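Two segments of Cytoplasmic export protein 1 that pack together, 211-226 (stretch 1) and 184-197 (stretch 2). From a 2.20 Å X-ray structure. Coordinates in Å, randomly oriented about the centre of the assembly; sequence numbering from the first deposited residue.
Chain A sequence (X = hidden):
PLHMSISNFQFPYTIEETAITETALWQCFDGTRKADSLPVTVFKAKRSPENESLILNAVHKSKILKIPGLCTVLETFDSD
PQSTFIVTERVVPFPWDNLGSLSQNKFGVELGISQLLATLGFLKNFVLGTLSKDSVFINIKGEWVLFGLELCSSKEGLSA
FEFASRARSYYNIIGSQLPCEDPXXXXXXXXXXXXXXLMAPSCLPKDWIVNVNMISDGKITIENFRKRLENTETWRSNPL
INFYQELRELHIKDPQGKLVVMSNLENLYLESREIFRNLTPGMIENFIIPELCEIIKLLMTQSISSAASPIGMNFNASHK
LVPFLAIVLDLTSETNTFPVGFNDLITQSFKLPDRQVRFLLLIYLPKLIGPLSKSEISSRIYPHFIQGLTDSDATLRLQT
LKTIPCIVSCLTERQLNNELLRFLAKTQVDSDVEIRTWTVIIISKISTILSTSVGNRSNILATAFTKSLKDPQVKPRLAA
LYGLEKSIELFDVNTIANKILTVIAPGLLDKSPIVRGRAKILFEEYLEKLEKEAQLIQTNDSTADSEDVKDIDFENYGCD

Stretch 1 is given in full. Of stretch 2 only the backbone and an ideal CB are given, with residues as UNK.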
ATOM      1  N   ASN A 211      14.497 -26.619 -21.476  1.00 43.10           N
ATOM      2  CA  ASN A 211      14.964 -26.855 -20.124  1.00 41.64           C
ATOM      3  C   ASN A 211      13.851 -27.414 -19.237  1.00 41.48           C
ATOM      4  O   ASN A 211      14.036 -28.437 -18.576  1.00 45.57           O
ATOM      5  CB  ASN A 211      15.611 -25.591 -19.556  1.00 44.60           C
ATOM      6  CG  ASN A 211      16.922 -25.255 -20.265  1.00 48.39           C
ATOM      7  OD1 ASN A 211      17.725 -26.143 -20.519  1.00 51.75           O
ATOM      8  ND2 ASN A 211      17.139 -23.981 -20.592  1.00 48.38           N
ATOM      9  N   VAL A 212      12.678 -26.791 -19.271  1.00 39.21           N
ATOM     10  CA  VAL A 212      11.544 -27.241 -18.461  1.00 40.82           C
ATOM     11  C   VAL A 212      11.101 -28.663 -18.819  1.00 46.27           C
ATOM     12  O   VAL A 212      10.690 -29.445 -17.932  1.00 41.31           O
ATOM     13  CB  VAL A 212      10.371 -26.241 -18.565  1.00 41.21           C
ATOM     14  CG1 VAL A 212       9.065 -26.828 -18.045  1.00 38.50           C
ATOM     15  CG2 VAL A 212      10.712 -24.951 -17.821  1.00 38.69           C
ATOM     16  N   ASN A 213      11.175 -28.996 -20.117  1.00 45.97           N
ATOM     17  CA  ASN A 213      10.811 -30.331 -20.581  1.00 44.34           C
ATOM     18  C   ASN A 213      11.744 -31.374 -20.048  1.00 42.17           C
ATOM     19  O   ASN A 213      11.325 -32.453 -19.664  1.00 43.89           O
ATOM     20  CB  ASN A 213      10.823 -30.407 -22.091  1.00 43.67           C
ATOM     21  CG  ASN A 213       9.557 -29.913 -22.671  1.00 42.71           C
ATOM     22  OD1 ASN A 213       8.546 -29.832 -21.982  1.00 45.20           O
ATOM     23  ND2 ASN A 213       9.586 -29.568 -23.946  1.00 48.36           N
HETATM   24  N   MSE A 214      13.018 -31.031 -20.027  1.00 46.44           N
HETATM   25  CA  MSE A 214      14.047 -31.900 -19.506  1.00 44.41           C
HETATM   26  C   MSE A 214      13.750 -32.273 -18.070  1.00 48.42           C
HETATM   27  O   MSE A 214      13.710 -33.462 -17.740  1.00 47.21           O
HETATM   28  CB  MSE A 214      15.351 -31.145 -19.647  1.00 42.10           C
HETATM   29  CG  MSE A 214      15.740 -31.021 -21.124  1.00 52.92           C
HETATM   30 SE   MSE A 214      17.647 -30.507 -21.157  1.00 62.21          SE
HETATM   31  CE  MSE A 214      18.166 -31.030 -23.005  1.00 57.31           C
ATOM     32  N   ILE A 215      13.516 -31.282 -17.209  1.00 46.42           N
ATOM     33  CA  ILE A 215      13.259 -31.585 -15.799  1.00 47.05           C
ATOM     34  C   ILE A 215      11.907 -32.282 -15.663  1.00 40.33           C
ATOM     35  O   ILE A 215      11.714 -33.098 -14.769  1.00 39.52           O
ATOM     36  CB  ILE A 215      13.310 -30.349 -14.852  1.00 48.19           C
ATOM     37  CG1 ILE A 215      12.290 -29.267 -15.224  1.00 46.87           C
ATOM     38  CG2 ILE A 215      14.687 -29.748 -14.798  1.00 47.81           C
ATOM     39  CD1 ILE A 215      12.190 -28.165 -14.183  1.00 43.79           C
ATOM     40  N   SER A 216      10.991 -31.978 -16.569  1.00 40.18           N
ATOM     41  CA  SER A 216       9.645 -32.561 -16.539  1.00 42.88           C
ATOM     42  C   SER A 216       9.685 -34.061 -16.748  1.00 45.22           C
ATOM     43  O   SER A 216       8.834 -34.774 -16.239  1.00 43.21           O
ATOM     44  CB  SER A 216       8.729 -31.921 -17.572  1.00 42.72           C
ATOM     45  OG  SER A 216       7.997 -30.878 -16.984  1.00 40.52           O
ATOM     46  N   ASP A 217      10.698 -34.514 -17.480  1.00 48.68           N
ATOM     47  CA  ASP A 217      10.924 -35.930 -17.740  1.00 52.87           C
ATOM     48  C   ASP A 217      12.079 -36.465 -16.928  1.00 56.18           C
ATOM     49  O   ASP A 217      12.531 -37.576 -17.186  1.00 62.47           O
ATOM     50  CB  ASP A 217      11.219 -36.139 -19.227  1.00 54.52           C
ATOM     51  CG  ASP A 217      10.062 -35.748 -20.081  1.00 50.53           C
ATOM     52  OD1 ASP A 217      10.271 -35.177 -21.164  1.00 50.44           O
ATOM     53  OD2 ASP A 217       8.936 -35.975 -19.619  1.00 51.76           O
ATOM     54  N   GLY A 218      12.579 -35.664 -15.986  1.00 50.75           N
ATOM     55  CA  GLY A 218      13.591 -36.120 -15.037  1.00 54.22           C
ATOM     56  C   GLY A 218      14.932 -36.444 -15.672  1.00 58.89           C
ATOM     57  O   GLY A 218      15.721 -37.220 -15.130  1.00 59.29           O
ATOM     58  N   LYS A 219      15.203 -35.837 -16.815  1.00 54.62           N
ATOM     59  CA  LYS A 219      16.461 -36.074 -17.484  1.00 55.10           C
ATOM     60  C   LYS A 219      17.610 -35.351 -16.806  1.00 56.00           C
ATOM     61  O   LYS A 219      18.712 -35.879 -16.776  1.00 57.35           O
ATOM     62  CB  LYS A 219      16.365 -35.712 -18.968  1.00 56.43           C
ATOM     63  CG  LYS A 219      15.141 -36.320 -19.631  1.00 56.31           C
ATOM     64  CD  LYS A 219      15.103 -36.005 -21.118  1.00 57.05           C
ATOM     65  CE  LYS A 219      14.539 -37.198 -21.887  1.00 57.00           C
ATOM     66  NZ  LYS A 219      14.191 -36.893 -23.298  1.00 54.86           N
ATOM     67  N   ILE A 220      17.377 -34.157 -16.256  1.00 52.39           N
ATOM     68  CA  ILE A 220      18.487 -33.397 -15.646  1.00 47.56           C
ATOM     69  C   ILE A 220      18.218 -32.988 -14.196  1.00 48.96           C
ATOM     70  O   ILE A 220      17.064 -32.993 -13.742  1.00 38.46           O
ATOM     71  CB  ILE A 220      18.880 -32.141 -16.451  1.00 50.68           C
ATOM     72  CG1 ILE A 220      17.726 -31.130 -16.457  1.00 46.49           C
ATOM     73  CG2 ILE A 220      19.423 -32.504 -17.852  1.00 47.33           C
ATOM     74  CD1 ILE A 220      18.051 -29.841 -17.180  1.00 41.68           C
ATOM     75  N   THR A 221      19.277 -32.625 -13.475  1.00 44.16           N
ATOM     76  CA  THR A 221      19.107 -32.238 -12.069  1.00 44.78           C
ATOM     77  C   THR A 221      18.579 -30.809 -11.938  1.00 47.87           C
ATOM     78  O   THR A 221      18.648 -30.003 -12.891  1.00 47.18           O
ATOM     79  CB  THR A 221      20.392 -32.395 -11.233  1.00 45.07           C
ATOM     80  OG1 THR A 221      21.342 -31.398 -11.626  1.00 50.69           O
ATOM     81  CG2 THR A 221      20.994 -33.821 -11.382  1.00 44.90           C
ATOM     82  N   ILE A 222      18.061 -30.495 -10.751  1.00 45.53           N
ATOM     83  CA  ILE A 222      17.577 -29.165 -10.481  1.00 41.15           C
ATOM     84  C   ILE A 222      18.722 -28.190 -10.617  1.00 42.32           C
ATOM     85  O   ILE A 222      18.586 -27.178 -11.316  1.00 40.45           O
ATOM     86  CB  ILE A 222      16.931 -29.042  -9.078  1.00 38.95           C
ATOM     87  CG1 ILE A 222      15.605 -29.780  -9.043  1.00 39.40           C
ATOM     88  CG2 ILE A 222      16.694 -27.596  -8.694  1.00 30.45           C
ATOM     89  CD1 ILE A 222      15.210 -30.192  -7.625  1.00 37.22           C
ATOM     90  N   GLU A 223      19.850 -28.495  -9.975  1.00 50.06           N
ATOM     91  CA  GLU A 223      21.015 -27.591 -10.032  1.00 53.12           C
ATOM     92  C   GLU A 223      21.470 -27.388 -11.481  1.00 46.88           C
ATOM     93  O   GLU A 223      21.921 -26.307 -11.843  1.00 47.63           O
ATOM     94  CB  GLU A 223      22.169 -28.079  -9.161  1.00 51.40           C
ATOM     95  CG  GLU A 223      23.103 -29.009  -9.905  1.00 65.16           C
ATOM     96  CD  GLU A 223      24.372 -29.344  -9.146  1.00 69.90           C
ATOM     97  OE1 GLU A 223      24.990 -28.423  -8.544  1.00 64.66           O
ATOM     98  OE2 GLU A 223      24.749 -30.539  -9.180  1.00 69.47           O
ATOM     99  N   ASN A 224      21.318 -28.422 -12.305  1.00 44.36           N
ATOM    100  CA  ASN A 224      21.718 -28.336 -13.706  1.00 40.17           C
ATOM    101  C   ASN A 224      20.740 -27.431 -14.416  1.00 41.07           C
ATOM    102  O   ASN A 224      21.147 -26.554 -15.166  1.00 44.88           O
ATOM    103  CB  ASN A 224      21.736 -29.722 -14.348  1.00 42.59           C
ATOM    104  CG  ASN A 224      22.468 -29.741 -15.684  1.00 52.63           C
ATOM    105  OD1 ASN A 224      21.869 -29.998 -16.737  1.00 51.49           O
ATOM    106  ND2 ASN A 224      23.786 -29.475 -15.646  1.00 55.75           N
ATOM    107  N   PHE A 225      19.440 -27.627 -14.137  1.00 42.06           N
ATOM    108  CA  PHE A 225      18.364 -26.810 -14.714  1.00 40.86           C
ATOM    109  C   PHE A 225      18.567 -25.351 -14.356  1.00 42.49           C
ATOM    110  O   PHE A 225      18.372 -24.465 -15.180  1.00 44.30           O
ATOM    111  CB  PHE A 225      17.016 -27.329 -14.224  1.00 39.18           C
ATOM    112  CG  PHE A 225      15.840 -26.484 -14.611  1.00 40.74           C
ATOM    113  CD1 PHE A 225      15.210 -26.659 -15.842  1.00 40.46           C
ATOM    114  CD2 PHE A 225      15.312 -25.538 -13.707  1.00 39.70           C
ATOM    115  CE1 PHE A 225      14.102 -25.894 -16.201  1.00 35.99           C
ATOM    116  CE2 PHE A 225      14.208 -24.768 -14.063  1.00 39.12           C
ATOM    117  CZ  PHE A 225      13.597 -24.950 -15.309  1.00 38.88           C
ATOM    118  N   ARG A 226      19.037 -25.120 -13.141  1.00 41.45           N
ATOM    119  CA  ARG A 226      19.272 -23.777 -12.645  1.00 43.36           C
ATOM    120  C   ARG A 226      20.381 -23.009 -13.441  1.00 41.64           C
ATOM    121  O   ARG A 226      20.204 -21.864 -13.830  1.00 39.85           O
ATOM    122  CB  ARG A 226      19.639 -23.907 -11.179  1.00 41.27           C
ATOM    123  CG  ARG A 226      19.603 -22.618 -10.416  1.00 46.91           C
ATOM    124  CD  ARG A 226      19.660 -22.896  -8.940  1.00 44.53           C
ATOM    125  NE  ARG A 226      19.822 -21.622  -8.262  1.00 50.52           N
ATOM    126  CZ  ARG A 226      20.398 -21.485  -7.079  1.00 47.75           C
ATOM    127  NH1 ARG A 226      20.508 -20.270  -6.535  1.00 43.07           N
ATOM    128  NH2 ARG A 226      20.859 -22.573  -6.452  1.00 41.75           N
ATOM    129  N   UNK A 184      15.902 -39.762  -7.308  1.00 52.90           N
ATOM    130  CA  UNK A 184      16.930 -38.915  -7.889  1.00 50.92           C
ATOM    131  C   UNK A 184      16.391 -38.029  -8.964  1.00 48.59           C
ATOM    132  O   UNK A 184      17.065 -37.114  -9.442  1.00 49.77           O
ATOM    133  CB  UNK A 184      18.071 -39.765  -8.452  1.00 50.92           C
ATOM    134  N   UNK A 185      15.162 -38.332  -9.352  1.00 48.26           N
ATOM    135  CA  UNK A 185      14.497 -37.658 -10.424  1.00 44.75           C
ATOM    136  C   UNK A 185      13.103 -37.170  -9.996  1.00 46.08           C
ATOM    137  O   UNK A 185      12.428 -36.438 -10.757  1.00 43.85           O
ATOM    138  CB  UNK A 185      14.399 -38.586 -11.636  1.00 44.75           C
ATOM    139  N   UNK A 186      12.640 -37.590  -8.817  1.00 40.11           N
ATOM    140  CA  UNK A 186      11.320 -37.135  -8.379  1.00 39.88           C
ATOM    141  C   UNK A 186      11.239 -35.590  -8.215  1.00 37.79           C
ATOM    142  O   UNK A 186      10.253 -34.980  -8.617  1.00 39.39           O
ATOM    143  CB  UNK A 186      10.966 -37.816  -7.055  1.00 39.88           C
ATOM    144  N   UNK A 187      12.275 -34.964  -7.680  1.00 36.28           N
ATOM    145  CA  UNK A 187      12.211 -33.503  -7.500  1.00 39.14           C
ATOM    146  C   UNK A 187      12.234 -32.698  -8.815  1.00 41.06           C
ATOM    147  O   UNK A 187      11.418 -31.790  -8.986  1.00 38.71           O
ATOM    148  CB  UNK A 187      13.383 -33.055  -6.625  1.00 39.14           C
ATOM    149  N   UNK A 188      13.159 -33.034  -9.733  1.00 42.49           N
ATOM    150  CA  UNK A 188      13.168 -32.477 -11.089  1.00 38.69           C
ATOM    151  C   UNK A 188      11.827 -32.599 -11.783  1.00 40.99           C
ATOM    152  O   UNK A 188      11.389 -31.662 -12.469  1.00 40.05           O
ATOM    153  CB  UNK A 188      14.239 -33.170 -11.934  1.00 38.69           C
ATOM    154  N   UNK A 189      11.170 -33.743 -11.610  1.00 40.94           N
ATOM    155  CA  UNK A 189       9.902 -33.987 -12.303  1.00 44.29           C
ATOM    156  C   UNK A 189       8.817 -33.200 -11.651  1.00 46.07           C
ATOM    157  O   UNK A 189       7.926 -32.683 -12.345  1.00 46.04           O
ATOM    158  CB  UNK A 189       9.543 -35.474 -12.313  1.00 44.29           C
ATOM    159  N   UNK A 190       8.876 -33.088 -10.317  1.00 37.36           N
ATOM    160  CA  UNK A 190       7.884 -32.298  -9.586  1.00 35.39           C
ATOM    161  C   UNK A 190       8.052 -30.800  -9.814  1.00 35.66           C
ATOM    162  O   UNK A 190       7.068 -30.051  -9.848  1.00 33.53           O
ATOM    163  CB  UNK A 190       7.974 -32.602  -8.089  1.00 35.39           C
ATOM    164  N   UNK A 191       9.298 -30.365  -9.998  1.00 35.06           N
ATOM    165  CA  UNK A 191       9.588 -28.962 -10.317  1.00 35.90           C
ATOM    166  C   UNK A 191       8.996 -28.584 -11.677  1.00 33.98           C
ATOM    167  O   UNK A 191       8.389 -27.528 -11.802  1.00 36.67           O
ATOM    168  CB  UNK A 191      11.097 -28.712 -10.311  1.00 35.90           C
ATOM    169  N   UNK A 192       9.164 -29.453 -12.682  1.00 33.10           N
ATOM    170  CA  UNK A 192       8.569 -29.241 -14.026  1.00 32.50           C
ATOM    171  C   UNK A 192       7.050 -29.060 -13.991  1.00 30.84           C
ATOM    172  O   UNK A 192       6.514 -28.088 -14.498  1.00 31.29           O
ATOM    173  CB  UNK A 192       8.907 -30.424 -14.936  1.00 32.50           C
ATOM    174  N   UNK A 193       6.355 -29.989 -13.360  1.00 32.17           N
ATOM    175  CA  UNK A 193       4.914 -29.840 -13.149  1.00 35.46           C
ATOM    176  C   UNK A 193       4.532 -28.468 -12.566  1.00 36.03           C
ATOM    177  O   UNK A 193       3.620 -27.804 -13.081  1.00 40.23           O
ATOM    178  CB  UNK A 193       4.416 -30.948 -12.219  1.00 35.46           C
ATOM    179  N   UNK A 194       5.229 -28.034 -11.507  1.00 35.10           N
ATOM    180  CA  UNK A 194       4.938 -26.744 -10.844  1.00 33.49           C
ATOM    181  C   UNK A 194       5.139 -25.552 -11.741  1.00 28.52           C
ATOM    182  O   UNK A 194       4.300 -24.654 -11.799  1.00 30.07           O
ATOM    183  CB  UNK A 194       5.817 -26.578  -9.603  1.00 33.49           C
ATOM    184  N   UNK A 195       6.286 -25.517 -12.414  1.00 29.60           N
ATOM    185  CA  UNK A 195       6.574 -24.429 -13.351  1.00 29.85           C
ATOM    186  C   UNK A 195       5.545 -24.402 -14.471  1.00 31.39           C
ATOM    187  O   UNK A 195       5.068 -23.331 -14.858  1.00 39.38           O
ATOM    188  CB  UNK A 195       7.982 -24.575 -13.932  1.00 29.85           C
ATOM    189  N   UNK A 196       5.155 -25.569 -14.961  1.00 32.18           N
ATOM    190  CA  UNK A 196       4.118 -25.602 -16.005  1.00 34.81           C
ATOM    191  C   UNK A 196       2.809 -25.094 -15.454  1.00 36.34           C
ATOM    192  O   UNK A 196       2.079 -24.416 -16.181  1.00 36.11           O
ATOM    193  CB  UNK A 196       3.939 -27.016 -16.560  1.00 34.81           C
ATOM    194  N   UNK A 197       2.522 -25.385 -14.177  1.00 33.87           N
ATOM    195  CA  UNK A 197       1.271 -24.893 -13.579  1.00 36.31           C
ATOM    196  C   UNK A 197       1.324 -23.377 -13.347  1.00 37.05           C
ATOM    197  O   UNK A 197       0.300 -22.714 -13.407  1.00 36.46           O
ATOM    198  CB  UNK A 197       0.996 -25.614 -12.258  1.00 36.31           C
TER

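Position 184 has nothing of stretch 1 within 5.5 Å of its CB, so this contact sets almost no limit on it; the residue is Asn184. At 185, just before the helix, CA-to-CB points toward stretch 1, with the ideal CB 4.0 Å from Gly218 O. A small or branched side chain would suit, and the N-cap place is often taken by Ser, Thr, Asp or Asn. It is Thr185, whose side chain makes no capping bond; its CG2 lies 3.3 Å from Gly218 O.

Position 186 points away and could hold many types; it is Ile186. At 187 the CB points sideways, 3.5 Å from Ile222 CD1. Its place in the first turn of a helix favours acidic or small polar residues, though an aliphatic one could also lie against the isoleucine. The residue is Asp187, which offers its CB to Ile222 CD1 at 3.6 Å while its carboxylate is hydrogen-bonded elsewhere in the structure.

Position 188 faces stretch 1 where the backbones run close, the CA of 188 lying 4.8 Å from Ile215 CA. The ideal CB is 3.4 Å from Ile220 O and 3.8 Å from Ile215 O, so a small residue is called for, and one with a donor could use the Ile220 carbonyl. Ala, Ser or Cys come to mind. Ser188 answers both needs: its OG donates to Ile220 O at 2.6 Å, tying the helix to the loop before helix 222-226.

At 189 the CB points sideways, 4.1 Å from Ser216 O, beside the turn at Gly218. A long, flexible, apolar chain could lie along this backbone. The residue is Met189, present as selenomethionine; its CG is 3.4 Å from Gly218 N. Its CA also makes a CA-H...O contact with Ile215 O at 3.2 Å, and a water donates to both Met189 O and Ser216 O.

Position 190 points away, leaving the choice open as far as stretch 1 goes; it is Gly190. Position 191 points toward Ile215, its ideal CB 4.1 Å from Ile215 CD1, with Ile222 and Phe225 beyond. Leu, Ile or Met could fill this apolar space. Leu191 brings CG to 3.8 Å from Ile215 CD1 and CD2 to 4.1 Å from Ile222 CG1.

At 192 an ideal CB would fall 2.3 Å from Ser216 OG, a clash, so glycine alone fits this backbone as it stands. Gly192 lets its CA approach Ser216 OG to 3.4 Å and helps form the hole that receives Ile215, together with Ser188, Leu191 and 195.

Positions 193 and 194 have no stretch 1 atom near their CB atoms; they are Leu193 and Leu194. Position 195 points toward Val212, with Ile215 and Phe225 nearby, a site for Ile, Leu or Val. Ile195 sets CG2 3.9 Å from Val212 CG2 and CD1 3.8 Å from Phe225 CZ.

At 196 the CB points sideways, so a long chain could reach back. Lys196 does so, its CG 4.0 Å from Val212 CG1. Position 197 is beyond reach: Ser197.

Stretch 2 (184-197) NTIDSMGLGLLIKS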
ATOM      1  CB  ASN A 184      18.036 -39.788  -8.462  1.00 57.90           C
ATOM      2  CG  ASN A 184      18.721 -40.600  -7.392  1.00 53.81           C
ATOM      3  OD1 ASN A 184      19.320 -40.045  -6.473  1.00 53.92           O
ATOM      4  ND2 ASN A 184      18.616 -41.912  -7.493  1.00 54.54           N
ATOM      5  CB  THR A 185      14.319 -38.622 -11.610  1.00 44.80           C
ATOM      6  OG1 THR A 185      13.662 -39.806 -11.148  1.00 46.85           O
ATOM      7  CG2 THR A 185      15.661 -38.957 -12.279  1.00 41.09           C
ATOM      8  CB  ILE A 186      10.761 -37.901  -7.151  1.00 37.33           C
ATOM      9  CG1 ILE A 186       9.247 -37.698  -7.052  1.00 39.08           C
ATOM     10  CG2 ILE A 186      11.474 -37.522  -5.845  1.00 33.74           C
ATOM     11  CD1 ILE A 186       8.585 -38.491  -5.935  1.00 40.71           C
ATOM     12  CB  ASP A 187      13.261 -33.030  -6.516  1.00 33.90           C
ATOM     13  CG  ASP A 187      12.972 -33.497  -5.092  1.00 35.95           C
ATOM     14  OD1 ASP A 187      11.772 -33.728  -4.749  1.00 38.27           O
ATOM     15  OD2 ASP A 187      13.951 -33.631  -4.315  1.00 33.57           O
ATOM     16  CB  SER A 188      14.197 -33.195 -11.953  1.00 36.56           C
ATOM     17  OG  SER A 188      15.449 -32.620 -11.757  1.00 33.13           O
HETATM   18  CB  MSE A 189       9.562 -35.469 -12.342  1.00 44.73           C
HETATM   19  CG  MSE A 189      10.366 -36.137 -13.461  1.00 52.10           C
HETATM   20 SE   MSE A 189      10.006 -38.098 -13.552  1.00 53.76          SE
HETATM   21  CE  MSE A 189      11.768 -38.698 -12.935  1.00 48.53           C
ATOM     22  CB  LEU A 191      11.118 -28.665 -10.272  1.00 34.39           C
ATOM     23  CG  LEU A 191      11.512 -27.200 -10.568  1.00 36.71           C
ATOM     24  CD1 LEU A 191      10.740 -26.190  -9.727  1.00 35.53           C
ATOM     25  CD2 LEU A 191      13.008 -26.909 -10.488  1.00 34.79           C
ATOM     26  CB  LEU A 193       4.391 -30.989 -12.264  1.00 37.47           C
ATOM     27  CG  LEU A 193       4.036 -32.331 -12.915  1.00 42.55           C
ATOM     28  CD1 LEU A 193       4.302 -33.521 -11.994  1.00 40.59           C
ATOM     29  CD2 LEU A 193       2.570 -32.303 -13.315  1.00 41.16           C
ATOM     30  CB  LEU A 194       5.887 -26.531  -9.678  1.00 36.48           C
ATOM     31  CG  LEU A 194       5.278 -26.079  -8.343  1.00 37.60           C
ATOM     32  CD1 LEU A 194       6.357 -25.355  -7.587  1.00 29.39           C
ATOM     33  CD2 LEU A 194       3.986 -25.260  -8.391  1.00 37.76           C
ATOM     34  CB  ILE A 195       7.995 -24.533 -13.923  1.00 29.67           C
ATOM     35  CG1 ILE A 195       9.023 -24.119 -12.854  1.00 26.12           C
ATOM     36  CG2 ILE A 195       8.113 -23.676 -15.180  1.00 28.51           C
ATOM     37  CD1 ILE A 195      10.479 -24.408 -13.209  1.00 26.42           C
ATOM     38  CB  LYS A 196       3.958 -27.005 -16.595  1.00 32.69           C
ATOM     39  CG  LYS A 196       5.099 -27.321 -17.576  1.00 36.48           C
ATOM     40  CD  LYS A 196       4.845 -28.559 -18.404  1.00 34.95           C
ATOM     41  CE  LYS A 196       5.129 -29.800 -17.595  1.00 39.28           C
ATOM     42  NZ  LYS A 196       4.862 -31.065 -18.329  1.00 39.48           N
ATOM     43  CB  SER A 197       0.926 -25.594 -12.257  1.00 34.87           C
ATOM     44  OG  SER A 197       1.224 -26.973 -12.307  1.00 43.17           O
TER
HETATM   45  O   HOH W   1       6.902 -34.109 -14.495  1.00 42.85           O
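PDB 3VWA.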